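Local coordinates for protein aromatic amino acid beta-eliminating lyase/threonine aldolase (Exiguobacterium sibiricum, PDB 3LWS) that belongs to the beta-eliminating lyase family of pyridoxal-phosphate proteins, with the fold type I architecture, and carries its cofactor covalently linked to a lysine, at residues A[80-85]-A[136-141]; A[157-162]-A[194-199]; A[108-113]-A[231-236]. One frame throughout, in Å; residues are numbered along the deposited sequence.

Contact 1 (A[80-85]-A[136-141]); sequences RIWSDE and IACLLL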
ATOM      1  N   ARG A  80     -11.211  13.952  -6.109  1.00 19.01           N
ATOM      2  CA  ARG A  80     -11.202  13.826  -7.568  1.00 17.24           C
ATOM      3  C   ARG A  80     -12.532  13.309  -8.116  1.00 18.62           C
ATOM      4  O   ARG A  80     -13.030  13.834  -9.122  1.00 20.19           O
ATOM      5  CB  ARG A  80     -10.049  12.937  -8.025  1.00 17.79           C
ATOM      6  CG  ARG A  80      -9.957  12.671  -9.560  1.00 18.03           C
ATOM      7  CD  ARG A  80      -9.961  13.955 -10.380  1.00 20.31           C
ATOM      8  NE  ARG A  80     -10.061  13.663 -11.801  1.00 22.25           N
ATOM      9  CZ  ARG A  80      -9.018  13.470 -12.603  1.00 19.21           C
ATOM     10  NH1 ARG A  80      -7.778  13.508 -12.143  1.00 20.23           N
ATOM     11  NH2 ARG A  80      -9.224  13.197 -13.884  1.00 21.07           N
ATOM     12  N   ILE A  81     -13.109  12.302  -7.471  1.00 17.35           N
ATOM     13  CA  ILE A  81     -14.393  11.770  -7.934  1.00 19.39           C
ATOM     14  C   ILE A  81     -15.444  12.868  -7.876  1.00 19.23           C
ATOM     15  O   ILE A  81     -16.078  13.145  -8.872  1.00 18.18           O
ATOM     16  CB  ILE A  81     -14.832  10.536  -7.179  1.00 18.68           C
ATOM     17  CG1 ILE A  81     -13.828   9.410  -7.450  1.00 18.28           C
ATOM     18  CG2 ILE A  81     -16.265  10.069  -7.629  1.00 18.29           C
ATOM     19  CD1 ILE A  81     -13.765   8.352  -6.345  1.00 17.24           C
ATOM     20  N   TRP A  82     -15.578  13.530  -6.742  1.00 18.09           N
ATOM     21  CA  TRP A  82     -16.526  14.630  -6.626  1.00 18.66           C
ATOM     22  C   TRP A  82     -16.214  15.795  -7.570  1.00 18.98           C
ATOM     23  O   TRP A  82     -17.120  16.345  -8.149  1.00 20.26           O
ATOM     24  CB  TRP A  82     -16.667  15.156  -5.198  1.00 18.20           C
ATOM     25  CG  TRP A  82     -17.146  14.132  -4.172  1.00 20.75           C
ATOM     26  CD1 TRP A  82     -16.560  13.882  -2.959  1.00 19.68           C
ATOM     27  CD2 TRP A  82     -18.292  13.246  -4.250  1.00 16.43           C
ATOM     28  NE1 TRP A  82     -17.258  12.916  -2.286  1.00 17.72           N
ATOM     29  CE2 TRP A  82     -18.337  12.523  -3.041  1.00 17.08           C
ATOM     30  CE3 TRP A  82     -19.304  13.024  -5.204  1.00 19.74           C
ATOM     31  CZ2 TRP A  82     -19.314  11.545  -2.787  1.00 19.74           C
ATOM     32  CZ3 TRP A  82     -20.277  12.073  -4.939  1.00 19.48           C
ATOM     33  CH2 TRP A  82     -20.266  11.338  -3.744  1.00 22.20           C
ATOM     34  N   SER A  83     -14.949  16.143  -7.743  1.00 19.52           N
ATOM     35  CA  SER A  83     -14.578  17.173  -8.692  1.00 19.56           C
ATOM     36  C   SER A  83     -15.086  16.783 -10.094  1.00 21.07           C
ATOM     37  O   SER A  83     -15.725  17.591 -10.763  1.00 20.05           O
ATOM     38  CB  SER A  83     -13.066  17.364  -8.723  1.00 18.69           C
ATOM     39  OG  SER A  83     -12.669  18.217  -9.768  1.00 19.42           O
ATOM     40  N   ASP A  84     -14.826  15.537 -10.496  1.00 22.05           N
ATOM     41  CA  ASP A  84     -15.313  15.014 -11.796  1.00 21.91           C
ATOM     42  C   ASP A  84     -16.848  15.029 -11.890  1.00 22.69           C
ATOM     43  O   ASP A  84     -17.400  15.411 -12.897  1.00 23.52           O
ATOM     44  CB  ASP A  84     -14.811  13.584 -12.051  1.00 22.41           C
ATOM     45  CG  ASP A  84     -13.358  13.511 -12.508  1.00 21.76           C
ATOM     46  OD1 ASP A  84     -12.669  14.532 -12.745  1.00 23.91           O
ATOM     47  OD2 ASP A  84     -12.875  12.375 -12.647  1.00 27.55           O
ATOM     48  N   GLU A  85     -17.535  14.612 -10.837  1.00 21.70           N
ATOM     49  CA  GLU A  85     -18.983  14.576 -10.868  1.00 23.27           C
ATOM     50  C   GLU A  85     -19.607  15.974 -11.014  1.00 24.59           C
ATOM     51  O   GLU A  85     -20.658  16.123 -11.634  1.00 23.38           O
ATOM     52  CB  GLU A  85     -19.506  13.902  -9.617  1.00 23.75           C
ATOM     53  CG  GLU A  85     -20.996  13.876  -9.499  1.00 28.67           C
ATOM     54  CD  GLU A  85     -21.447  12.892  -8.476  1.00 33.75           C
ATOM     55  OE1 GLU A  85     -21.118  11.698  -8.625  1.00 44.08           O
ATOM     56  OE2 GLU A  85     -22.109  13.314  -7.524  1.00 37.02           O
ATOM     57  N   ILE A 136     -18.068  25.365  -5.554  1.00 20.74           N
ATOM     58  CA  ILE A 136     -16.933  24.415  -5.487  1.00 21.35           C
ATOM     59  C   ILE A 136     -17.471  22.992  -5.610  1.00 20.53           C
ATOM     60  O   ILE A 136     -18.657  22.778  -5.443  1.00 21.24           O
ATOM     61  CB  ILE A 136     -16.117  24.598  -4.157  1.00 21.81           C
ATOM     62  CG1 ILE A 136     -16.988  24.319  -2.935  1.00 22.38           C
ATOM     63  CG2 ILE A 136     -15.560  26.003  -4.068  1.00 19.56           C
ATOM     64  CD1 ILE A 136     -16.236  24.201  -1.618  1.00 22.21           C
ATOM     65  N   ALA A 137     -16.598  22.033  -5.908  1.00 21.64           N
ATOM     66  CA  ALA A 137     -16.957  20.597  -5.950  1.00 20.77           C
ATOM     67  C   ALA A 137     -17.205  19.995  -4.567  1.00 22.38           C
ATOM     68  O   ALA A 137     -18.194  19.289  -4.352  1.00 21.18           O
ATOM     69  CB  ALA A 137     -15.858  19.788  -6.653  1.00 20.17           C
ATOM     70  N   CYS A 138     -16.283  20.257  -3.632  1.00 22.11           N
ATOM     71  CA  CYS A 138     -16.283  19.554  -2.346  1.00 20.90           C
ATOM     72  C   CYS A 138     -15.770  20.398  -1.185  1.00 19.54           C
ATOM     73  O   CYS A 138     -14.756  21.071  -1.350  1.00 19.42           O
ATOM     74  CB  CYS A 138     -15.399  18.343  -2.452  1.00 21.31           C
ATOM     75  SG  CYS A 138     -15.510  17.265  -1.011  1.00 22.43           S
ATOM     76  N   LEU A 139     -16.499  20.404  -0.064  1.00 18.10           N
ATOM     77  CA  LEU A 139     -15.978  20.881   1.228  1.00 17.74           C
ATOM     78  C   LEU A 139     -15.553  19.618   2.019  1.00 18.92           C
ATOM     79  O   LEU A 139     -16.333  18.665   2.117  1.00 20.64           O
ATOM     80  CB  LEU A 139     -17.024  21.652   1.999  1.00 18.28           C
ATOM     81  CG  LEU A 139     -16.747  22.092   3.446  1.00 17.80           C
ATOM     82  CD1 LEU A 139     -15.541  23.022   3.518  1.00 18.35           C
ATOM     83  CD2 LEU A 139     -17.958  22.755   4.021  1.00 14.17           C
ATOM     84  N   LEU A 140     -14.312  19.605   2.517  1.00 20.67           N
ATOM     85  CA  LEU A 140     -13.766  18.566   3.389  1.00 19.08           C
ATOM     86  C   LEU A 140     -13.739  19.124   4.821  1.00 17.99           C
ATOM     87  O   LEU A 140     -13.206  20.204   5.062  1.00 19.31           O
ATOM     88  CB  LEU A 140     -12.334  18.130   2.935  1.00 19.25           C
ATOM     89  CG  LEU A 140     -11.563  17.100   3.794  1.00 18.41           C
ATOM     90  CD1 LEU A 140     -10.596  16.239   2.981  1.00 16.80           C
ATOM     91  CD2 LEU A 140     -10.774  17.734   5.009  1.00 15.62           C
ATOM     92  N   LEU A 141     -14.374  18.409   5.747  1.00 17.73           N
ATOM     93  CA  LEU A 141     -14.240  18.676   7.161  1.00 18.04           C
ATOM     94  C   LEU A 141     -13.446  17.535   7.779  1.00 18.88           C
ATOM     95  O   LEU A 141     -13.571  16.402   7.343  1.00 20.50           O
ATOM     96  CB  LEU A 141     -15.589  18.745   7.833  1.00 18.03           C
ATOM     97  CG  LEU A 141     -16.505  19.878   7.389  1.00 20.91           C
ATOM     98  CD1 LEU A 141     -17.872  19.693   8.014  1.00 16.39           C
ATOM     99  CD2 LEU A 141     -15.868  21.223   7.756  1.00 18.20           C
TER
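Van der Waals packing carries most of this contact, and Ala137 supplies its closest approach. The methyl CB of Ala137 rests on the backbone of the helix, 3.6 Å from CA of Ser83. The same methyl is 4.0 Å from the carbonyl O of Trp82, so it sits against the helix surface between two successive residues. A side chain no larger than a methyl suits this place, because the two CA atoms of Ser83 and Ala137 are only 5.0 Å apart.

The second interaction is a sulfur-aromatic contact. SG of Cys138 stands anti to its own backbone N (chi1 -171°), which carries the sulfur to the pyrrole side of the Trp82 indole, 4.0 Å from CD1. Measured to the centroid of the five-membered ring the sulfur lies 5.0 Å away and 58° off the normal, an oblique approach. The small, polarisable thiol of Cys138 fits between strand and helix beside the indole.

Two polar groups next to this apolar centre find partners nearby: NE1 of Trp82 bonds to Ser199 OG, while Ser83 OG reaches Asn88 O just beyond the helix. Separately, within the helix and pointing away from the strand, Arg80 and Asp84 form an i to i+4 salt bridge, NE to OD1 at 2.9 Å; the arginine meets that oxygen from above the carboxylate plane, 35° out of it.

Phe222 stacks on Trp82. Ala137 bonds through its backbone to Thr90 and Arg171, and Cys138 to Ala92, which ties the segment to strands 90-93 and 171-176. The arrangement is that of helix 71-86 laid against the parallel part of a seven-stranded mixed sheet, the large-domain alpha/beta core characteristic of fold type I pyridoxal-phosphate proteins.

Contact 2 (A[157-162]-A[194-199]); sequences ELETIS and AGLFDS
The flat peptide group of Leu196 takes the polar half of the contact, its carbonyl O receiving Ser162 OG at 2.5 Å, a short hydrogen bond. The hydroxyl comes in at a C=O...donor angle of 123° and is tilted 16° from the carbonyl plane. Ser162 has OG anti to its backbone N (chi1 -178°), which extends the hydroxyl from the helix toward the loop. Serine is well chosen here: it is small enough to let helix and turn come close, yet it brings a donor to the Leu196 carbonyl.

The apolar half belongs to the side chain of Leu196, whose CD1 methyl lies 3.8 Å from CB of Leu158. That methyl also meets the aliphatic CG of Glu159 at 4.0 Å, the two side chains crossing at a slant, so the partly exposed glutamate lends its hydrocarbon part to the packing.

Next to Leu196, the Phe197 ring turns inward among Leu141, Leu143, Leu172 and Leu174. The type I beta turn from Ala194 to Phe197 sets Leu196 against helix 155-167 just before strand 199-203, a helix-to-loop packing on one face of the alpha/beta sheet of the large domain.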
ATOM      1  N   GLU A 157     -24.196  22.230  14.577  1.00 26.94           N
ATOM      2  CA  GLU A 157     -23.448  22.979  13.556  1.00 25.73           C
ATOM      3  C   GLU A 157     -23.170  22.093  12.340  1.00 25.26           C
ATOM      4  O   GLU A 157     -23.345  22.533  11.228  1.00 27.67           O
ATOM      5  CB  GLU A 157     -22.145  23.594  14.050  1.00 26.18           C
ATOM      6  CG  GLU A 157     -21.587  24.492  12.936  1.00 25.96           C
ATOM      7  CD  GLU A 157     -20.347  25.227  13.281  1.00 27.81           C
ATOM      8  OE1 GLU A 157     -19.989  25.287  14.473  1.00 36.78           O
ATOM      9  OE2 GLU A 157     -19.727  25.739  12.325  1.00 22.48           O
ATOM     10  N   LEU A 158     -22.796  20.840  12.555  1.00 25.02           N
ATOM     11  CA  LEU A 158     -22.567  19.920  11.456  1.00 23.39           C
ATOM     12  C   LEU A 158     -23.855  19.676  10.687  1.00 24.67           C
ATOM     13  O   LEU A 158     -23.810  19.541   9.483  1.00 24.03           O
ATOM     14  CB  LEU A 158     -21.983  18.598  11.928  1.00 22.40           C
ATOM     15  CG  LEU A 158     -20.659  18.628  12.683  1.00 21.22           C
ATOM     16  CD1 LEU A 158     -20.333  17.226  13.119  1.00 19.74           C
ATOM     17  CD2 LEU A 158     -19.530  19.190  11.870  1.00 23.20           C
ATOM     18  N   GLU A 159     -24.994  19.652  11.377  1.00 24.28           N
ATOM     19  CA  GLU A 159     -26.268  19.424  10.710  1.00 25.38           C
ATOM     20  C   GLU A 159     -26.599  20.573   9.759  1.00 23.52           C
ATOM     21  O   GLU A 159     -27.049  20.354   8.636  1.00 24.59           O
ATOM     22  CB  GLU A 159     -27.395  19.262  11.724  1.00 25.54           C
ATOM     23  CG  GLU A 159     -27.387  17.960  12.473  1.00 27.50           C
ATOM     24  CD  GLU A 159     -28.595  17.867  13.396  1.00 29.44           C
ATOM     25  OE1 GLU A 159     -28.740  18.707  14.300  1.00 35.41           O
ATOM     26  OE2 GLU A 159     -29.397  16.952  13.205  1.00 31.11           O
ATOM     27  N   THR A 160     -26.345  21.784  10.225  1.00 23.06           N
ATOM     28  CA  THR A 160     -26.537  22.985   9.443  1.00 25.07           C
ATOM     29  C   THR A 160     -25.634  23.043   8.220  1.00 23.76           C
ATOM     30  O   THR A 160     -26.083  23.436   7.144  1.00 20.78           O
ATOM     31  CB  THR A 160     -26.320  24.230  10.333  1.00 25.84           C
ATOM     32  OG1 THR A 160     -27.362  24.270  11.309  1.00 26.40           O
ATOM     33  CG2 THR A 160     -26.312  25.528   9.527  1.00 25.65           C
ATOM     34  N   ILE A 161     -24.362  22.682   8.404  1.00 23.73           N
ATOM     35  CA  ILE A 161     -23.378  22.644   7.296  1.00 22.36           C
ATOM     36  C   ILE A 161     -23.772  21.588   6.251  1.00 22.02           C
ATOM     37  O   ILE A 161     -23.651  21.838   5.072  1.00 23.22           O
ATOM     38  CB  ILE A 161     -21.918  22.353   7.786  1.00 20.26           C
ATOM     39  CG1 ILE A 161     -21.390  23.549   8.585  1.00 22.57           C
ATOM     40  CG2 ILE A 161     -20.959  22.056   6.593  1.00 19.88           C
ATOM     41  CD1 ILE A 161     -20.090  23.281   9.238  1.00 21.55           C
ATOM     42  N   SER A 162     -24.229  20.422   6.721  1.00 22.05           N
ATOM     43  CA  SER A 162     -24.696  19.333   5.857  1.00 23.74           C
ATOM     44  C   SER A 162     -25.897  19.734   4.992  1.00 25.33           C
ATOM     45  O   SER A 162     -25.936  19.436   3.789  1.00 24.98           O
ATOM     46  CB  SER A 162     -25.102  18.138   6.715  1.00 23.62           C
ATOM     47  OG  SER A 162     -25.518  17.061   5.932  1.00 23.28           O
ATOM     48  N   ALA A 194     -21.493  10.088  10.284  1.00 22.22           N
ATOM     49  CA  ALA A 194     -21.255   9.806   8.858  1.00 21.72           C
ATOM     50  C   ALA A 194     -22.432  10.108   7.930  1.00 23.18           C
ATOM     51  O   ALA A 194     -22.211  10.446   6.759  1.00 23.91           O
ATOM     52  CB  ALA A 194     -20.830   8.405   8.660  1.00 20.54           C
ATOM     53  N   GLY A 195     -23.656   9.981   8.447  1.00 22.12           N
ATOM     54  CA  GLY A 195     -24.886  10.247   7.688  1.00 22.32           C
ATOM     55  C   GLY A 195     -25.062  11.667   7.168  1.00 22.22           C
ATOM     56  O   GLY A 195     -25.815  11.883   6.228  1.00 23.10           O
ATOM     57  N   LEU A 196     -24.354  12.626   7.764  1.00 22.80           N
ATOM     58  CA  LEU A 196     -24.391  14.024   7.343  1.00 21.32           C
ATOM     59  C   LEU A 196     -23.517  14.366   6.118  1.00 21.61           C
ATOM     60  O   LEU A 196     -23.572  15.483   5.600  1.00 22.00           O
ATOM     61  CB  LEU A 196     -23.991  14.906   8.522  1.00 21.29           C
ATOM     62  CG  LEU A 196     -24.818  14.844   9.812  1.00 23.99           C
ATOM     63  CD1 LEU A 196     -24.378  15.941  10.781  1.00 21.54           C
ATOM     64  CD2 LEU A 196     -26.295  14.930   9.576  1.00 22.67           C
ATOM     65  N   PHE A 197     -22.694  13.408   5.702  1.00 21.70           N
ATOM     66  CA  PHE A 197     -21.711  13.577   4.664  1.00 21.24           C
ATOM     67  C   PHE A 197     -21.985  12.693   3.453  1.00 21.45           C
ATOM     68  O   PHE A 197     -22.611  11.630   3.545  1.00 21.79           O
ATOM     69  CB  PHE A 197     -20.330  13.218   5.226  1.00 21.10           C
ATOM     70  CG  PHE A 197     -19.843  14.164   6.289  1.00 22.81           C
ATOM     71  CD1 PHE A 197     -20.262  14.027   7.605  1.00 21.98           C
ATOM     72  CD2 PHE A 197     -18.999  15.212   5.964  1.00 19.53           C
ATOM     73  CE1 PHE A 197     -19.812  14.903   8.585  1.00 21.97           C
ATOM     74  CE2 PHE A 197     -18.537  16.092   6.937  1.00 19.87           C
ATOM     75  CZ  PHE A 197     -18.951  15.952   8.243  1.00 18.23           C
ATOM     76  N   ASP A 198     -21.472  13.126   2.312  1.00 20.34           N
ATOM     77  CA  ASP A 198     -21.586  12.360   1.083  1.00 21.14           C
ATOM     78  C   ASP A 198     -20.609  11.163   1.061  1.00 20.65           C
ATOM     79  O   ASP A 198     -20.957  10.053   0.623  1.00 20.37           O
ATOM     80  CB  ASP A 198     -21.386  13.311  -0.112  1.00 20.94           C
ATOM     81  CG  ASP A 198     -22.450  14.377  -0.153  1.00 22.97           C
ATOM     82  OD1 ASP A 198     -23.568  14.003  -0.475  1.00 24.24           O
ATOM     83  OD2 ASP A 198     -22.224  15.552   0.215  1.00 22.70           O
ATOM     84  N   SER A 199     -19.409  11.380   1.592  1.00 19.48           N
ATOM     85  CA  SER A 199     -18.371  10.382   1.624  1.00 17.57           C
ATOM     86  C   SER A 199     -17.573  10.478   2.957  1.00 18.93           C
ATOM     87  O   SER A 199     -17.577  11.507   3.617  1.00 19.02           O
ATOM     88  CB  SER A 199     -17.459  10.541   0.390  1.00 16.22           C
ATOM     89  OG  SER A 199     -17.010  11.890   0.231  1.00 18.61           O
TER

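Contact 3 (A[108-113]-A[231-236]); sequences KELHPI and RRYGGD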
ATOM      1  N   LYS A 108      -2.666  18.213  -5.642  1.00 17.59           N
ATOM      2  CA  LYS A 108      -2.445  19.188  -6.686  1.00 17.91           C
ATOM      3  C   LYS A 108      -1.453  18.707  -7.727  1.00 19.02           C
ATOM      4  O   LYS A 108      -1.485  19.182  -8.843  1.00 21.59           O
ATOM      5  CB  LYS A 108      -1.961  20.514  -6.091  1.00 19.81           C
ATOM      6  CG  LYS A 108      -2.921  21.162  -5.078  1.00 21.71           C
ATOM      7  CD  LYS A 108      -2.254  22.335  -4.347  1.00 25.85           C
ATOM      8  CE  LYS A 108      -2.948  22.693  -3.030  1.00 27.66           C
ATOM      9  NZ  LYS A 108      -2.172  23.681  -2.174  1.00 30.20           N
ATOM     10  N   GLU A 109      -0.571  17.782  -7.375  1.00 18.28           N
ATOM     11  CA  GLU A 109       0.423  17.299  -8.325  1.00 19.25           C
ATOM     12  C   GLU A 109      -0.209  16.229  -9.167  1.00 19.22           C
ATOM     13  O   GLU A 109       0.154  16.096 -10.307  1.00 21.92           O
ATOM     14  CB  GLU A 109       1.652  16.737  -7.602  1.00 18.27           C
ATOM     15  CG  GLU A 109       2.475  17.797  -6.868  1.00 22.41           C
ATOM     16  CD  GLU A 109       3.398  18.636  -7.784  1.00 27.74           C
ATOM     17  OE1 GLU A 109       3.783  18.187  -8.880  1.00 26.70           O
ATOM     18  OE2 GLU A 109       3.749  19.763  -7.393  1.00 28.10           O
ATOM     19  N   LEU A 110      -1.174  15.485  -8.606  1.00 19.84           N
ATOM     20  CA  LEU A 110      -1.765  14.329  -9.286  1.00 18.80           C
ATOM     21  C   LEU A 110      -3.113  14.574  -9.971  1.00 18.29           C
ATOM     22  O   LEU A 110      -3.551  13.753 -10.780  1.00 18.45           O
ATOM     23  CB  LEU A 110      -1.863  13.153  -8.299  1.00 18.03           C
ATOM     24  CG  LEU A 110      -0.508  12.520  -7.952  1.00 18.38           C
ATOM     25  CD1 LEU A 110      -0.723  11.574  -6.835  1.00 14.39           C
ATOM     26  CD2 LEU A 110       0.146  11.826  -9.201  1.00 17.70           C
ATOM     27  N   HIS A 111      -3.749  15.701  -9.673  1.00 18.87           N
ATOM     28  CA  HIS A 111      -5.027  16.067 -10.260  1.00 18.11           C
ATOM     29  C   HIS A 111      -5.065  17.573 -10.530  1.00 20.96           C
ATOM     30  O   HIS A 111      -4.431  18.354  -9.811  1.00 21.50           O
ATOM     31  CB  HIS A 111      -6.172  15.680  -9.314  1.00 19.84           C
ATOM     32  CG  HIS A 111      -6.073  14.279  -8.821  1.00 21.05           C
ATOM     33  ND1 HIS A 111      -6.610  13.209  -9.507  1.00 19.95           N
ATOM     34  CD2 HIS A 111      -5.442  13.765  -7.742  1.00 20.41           C
ATOM     35  CE1 HIS A 111      -6.328  12.099  -8.861  1.00 21.18           C
ATOM     36  NE2 HIS A 111      -5.611  12.407  -7.792  1.00 19.33           N
ATOM     37  N   PRO A 112      -5.803  18.000 -11.581  1.00 22.33           N
ATOM     38  CA  PRO A 112      -5.866  19.428 -11.868  1.00 23.61           C
ATOM     39  C   PRO A 112      -6.868  20.063 -10.902  1.00 23.23           C
ATOM     40  O   PRO A 112      -7.947  20.470 -11.300  1.00 25.72           O
ATOM     41  CB  PRO A 112      -6.326  19.464 -13.340  1.00 24.70           C
ATOM     42  CG  PRO A 112      -7.107  18.244 -13.526  1.00 25.71           C
ATOM     43  CD  PRO A 112      -6.457  17.203 -12.629  1.00 23.88           C
ATOM     44  N   ILE A 113      -6.510  20.098  -9.621  1.00 21.76           N
ATOM     45  CA  ILE A 113      -7.417  20.551  -8.591  1.00 20.37           C
ATOM     46  C   ILE A 113      -6.787  21.667  -7.731  1.00 21.82           C
ATOM     47  O   ILE A 113      -5.583  21.636  -7.376  1.00 22.41           O
ATOM     48  CB  ILE A 113      -7.963  19.378  -7.738  1.00 20.53           C
ATOM     49  CG1 ILE A 113      -8.830  18.438  -8.591  1.00 22.11           C
ATOM     50  CG2 ILE A 113      -8.772  19.920  -6.556  1.00 20.57           C
ATOM     51  CD1 ILE A 113      -9.288  17.198  -7.906  1.00 18.91           C
ATOM     52  N   ARG A 231      -6.848   1.119  -8.341  1.00 18.00           N
ATOM     53  CA  ARG A 231      -5.935   0.433  -9.255  1.00 20.29           C
ATOM     54  C   ARG A 231      -4.960   1.398  -9.980  1.00 18.01           C
ATOM     55  O   ARG A 231      -3.807   1.062 -10.182  1.00 18.84           O
ATOM     56  CB  ARG A 231      -6.728  -0.351 -10.295  1.00 22.73           C
ATOM     57  CG  ARG A 231      -5.860  -1.107 -11.280  1.00 25.93           C
ATOM     58  CD  ARG A 231      -6.026  -2.598 -11.198  1.00 36.03           C
ATOM     59  NE  ARG A 231      -4.811  -3.173 -11.737  1.00 45.03           N
ATOM     60  CZ  ARG A 231      -3.872  -3.814 -11.047  1.00 42.13           C
ATOM     61  NH1 ARG A 231      -4.004  -4.107  -9.752  1.00 36.66           N
ATOM     62  NH2 ARG A 231      -2.797  -4.220 -11.699  1.00 46.26           N
ATOM     63  N   ARG A 232      -5.454   2.552 -10.432  1.00 17.65           N
ATOM     64  CA  ARG A 232      -4.613   3.524 -11.156  1.00 16.21           C
ATOM     65  C   ARG A 232      -3.493   3.995 -10.269  1.00 16.90           C
ATOM     66  O   ARG A 232      -2.391   4.173 -10.723  1.00 19.45           O
ATOM     67  CB  ARG A 232      -5.401   4.726 -11.640  1.00 15.19           C
ATOM     68  CG  ARG A 232      -6.335   4.436 -12.814  1.00 16.03           C
ATOM     69  CD  ARG A 232      -7.162   5.655 -13.170  1.00 19.51           C
ATOM     70  NE  ARG A 232      -8.130   5.358 -14.235  1.00 19.87           N
ATOM     71  CZ  ARG A 232      -9.243   6.057 -14.481  1.00 22.38           C
ATOM     72  NH1 ARG A 232      -9.550   7.118 -13.768  1.00 20.22           N
ATOM     73  NH2 ARG A 232     -10.065   5.678 -15.441  1.00 22.06           N
ATOM     74  N   TYR A 233      -3.800   4.210  -8.997  1.00 18.21           N
ATOM     75  CA  TYR A 233      -2.786   4.600  -7.996  1.00 18.29           C
ATOM     76  C   TYR A 233      -1.793   3.511  -7.600  1.00 17.54           C
ATOM     77  O   TYR A 233      -0.829   3.787  -6.929  1.00 17.64           O
ATOM     78  CB  TYR A 233      -3.499   5.064  -6.719  1.00 18.78           C
ATOM     79  CG  TYR A 233      -3.758   6.555  -6.588  1.00 19.38           C
ATOM     80  CD1 TYR A 233      -4.874   7.152  -7.162  1.00 19.08           C
ATOM     81  CD2 TYR A 233      -2.917   7.363  -5.810  1.00 19.31           C
ATOM     82  CE1 TYR A 233      -5.133   8.528  -7.000  1.00 17.57           C
ATOM     83  CE2 TYR A 233      -3.179   8.732  -5.651  1.00 18.44           C
ATOM     84  CZ  TYR A 233      -4.292   9.286  -6.248  1.00 17.45           C
ATOM     85  OH  TYR A 233      -4.559  10.638  -6.115  1.00 18.67           O
ATOM     86  N   GLY A 234      -2.031   2.255  -7.960  1.00 18.36           N
ATOM     87  CA  GLY A 234      -1.139   1.206  -7.500  1.00 17.94           C
ATOM     88  C   GLY A 234      -1.395   0.795  -6.080  1.00 17.36           C
ATOM     89  O   GLY A 234      -0.479   0.300  -5.414  1.00 18.63           O
ATOM     90  N   GLY A 235      -2.618   1.027  -5.611  1.00 18.08           N
ATOM     91  CA  GLY A 235      -3.092   0.620  -4.274  1.00 17.95           C
ATOM     92  C   GLY A 235      -3.944  -0.639  -4.242  1.00 18.98           C
ATOM     93  O   GLY A 235      -4.406  -1.076  -3.178  1.00 20.11           O
ATOM     94  N   ASP A 236      -4.174  -1.220  -5.417  1.00 19.96           N
ATOM     95  CA  ASP A 236      -5.016  -2.410  -5.554  1.00 20.05           C
ATOM     96  C   ASP A 236      -4.044  -3.583  -5.527  1.00 21.21           C
ATOM     97  O   ASP A 236      -3.762  -4.256  -6.551  1.00 21.37           O
ATOM     98  CB  ASP A 236      -5.840  -2.329  -6.863  1.00 19.82           C
ATOM     99  CG  ASP A 236      -6.860  -3.426  -7.006  1.00 24.44           C
ATOM    100  OD1 ASP A 236      -7.332  -3.984  -6.034  1.00 29.87           O
ATOM    101  OD2 ASP A 236      -7.221  -3.712  -8.152  1.00 26.37           O
TER
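His111 holds CG anti to its own carbonyl carbon (chi1 -49°), which swings the imidazole from the end of helix 106-110 toward Tyr233, whose chi1 near -94° sends the phenol toward His111 and Leu110. The two side chains arrive from opposite directions. His111 NE2 donates to Tyr233 OH at 2.7 Å in a nearly straight bond, 175° at the hydrogen, with the hydroxyl oxygen in the imidazole plane. The rings meet rim to rim, their centroids separated by 6.0 Å, so the hydrogen bond rather than stacking joins them.

A histidine suits the site because both ring nitrogens are used: ND1 pairs with Arg80 NH1, consistent with a neutral ring protonated on NE2. Tyr233 OH is likewise gripped twice, since it also bonds to Gln76 OE1, and this buried hydroxyl is well satisfied. Beside the polar pair, Leu110 CD1 lies 3.9 Å from Tyr233 CE2 and adds a single apolar touch beside the phenol.

Just after Tyr233, Gly234 takes a positive phi in a Schellman motif at the C-terminal end of the helix. Trp229 of the second subunit covers Leu110, while Gly234 O bonds to Ser70 OG of that subunit. Within the chain, the ends of helices 106-110 and 220-232 are bridged alongside helix 71-86, which contributes Gln76, Arg80, Met73 and Val77.

In the fold
Contacts 1 and 3 are buried, whereas contact 2 is only partly so. Helix 71-86 joins contacts 1 and 3: it carries one segment of contact 1, and its Ser83 packs on Ile113. Contacts 1 and 2 share the central sheet, since strand 138-142 sends Leu139 onto Ile161 and Leu141 onto Phe197. Contacts 2 and 3 do not touch, their nearest atoms being about 12 Å apart. The chemistry follows the place: a sulfur and a methyl from the sheet side packing on the helix in contact 1, a serine-to-carbonyl bond and a leucine at a loop in contact 2, and a buried histidine-tyrosine bond beside the subunit interface in contact 3.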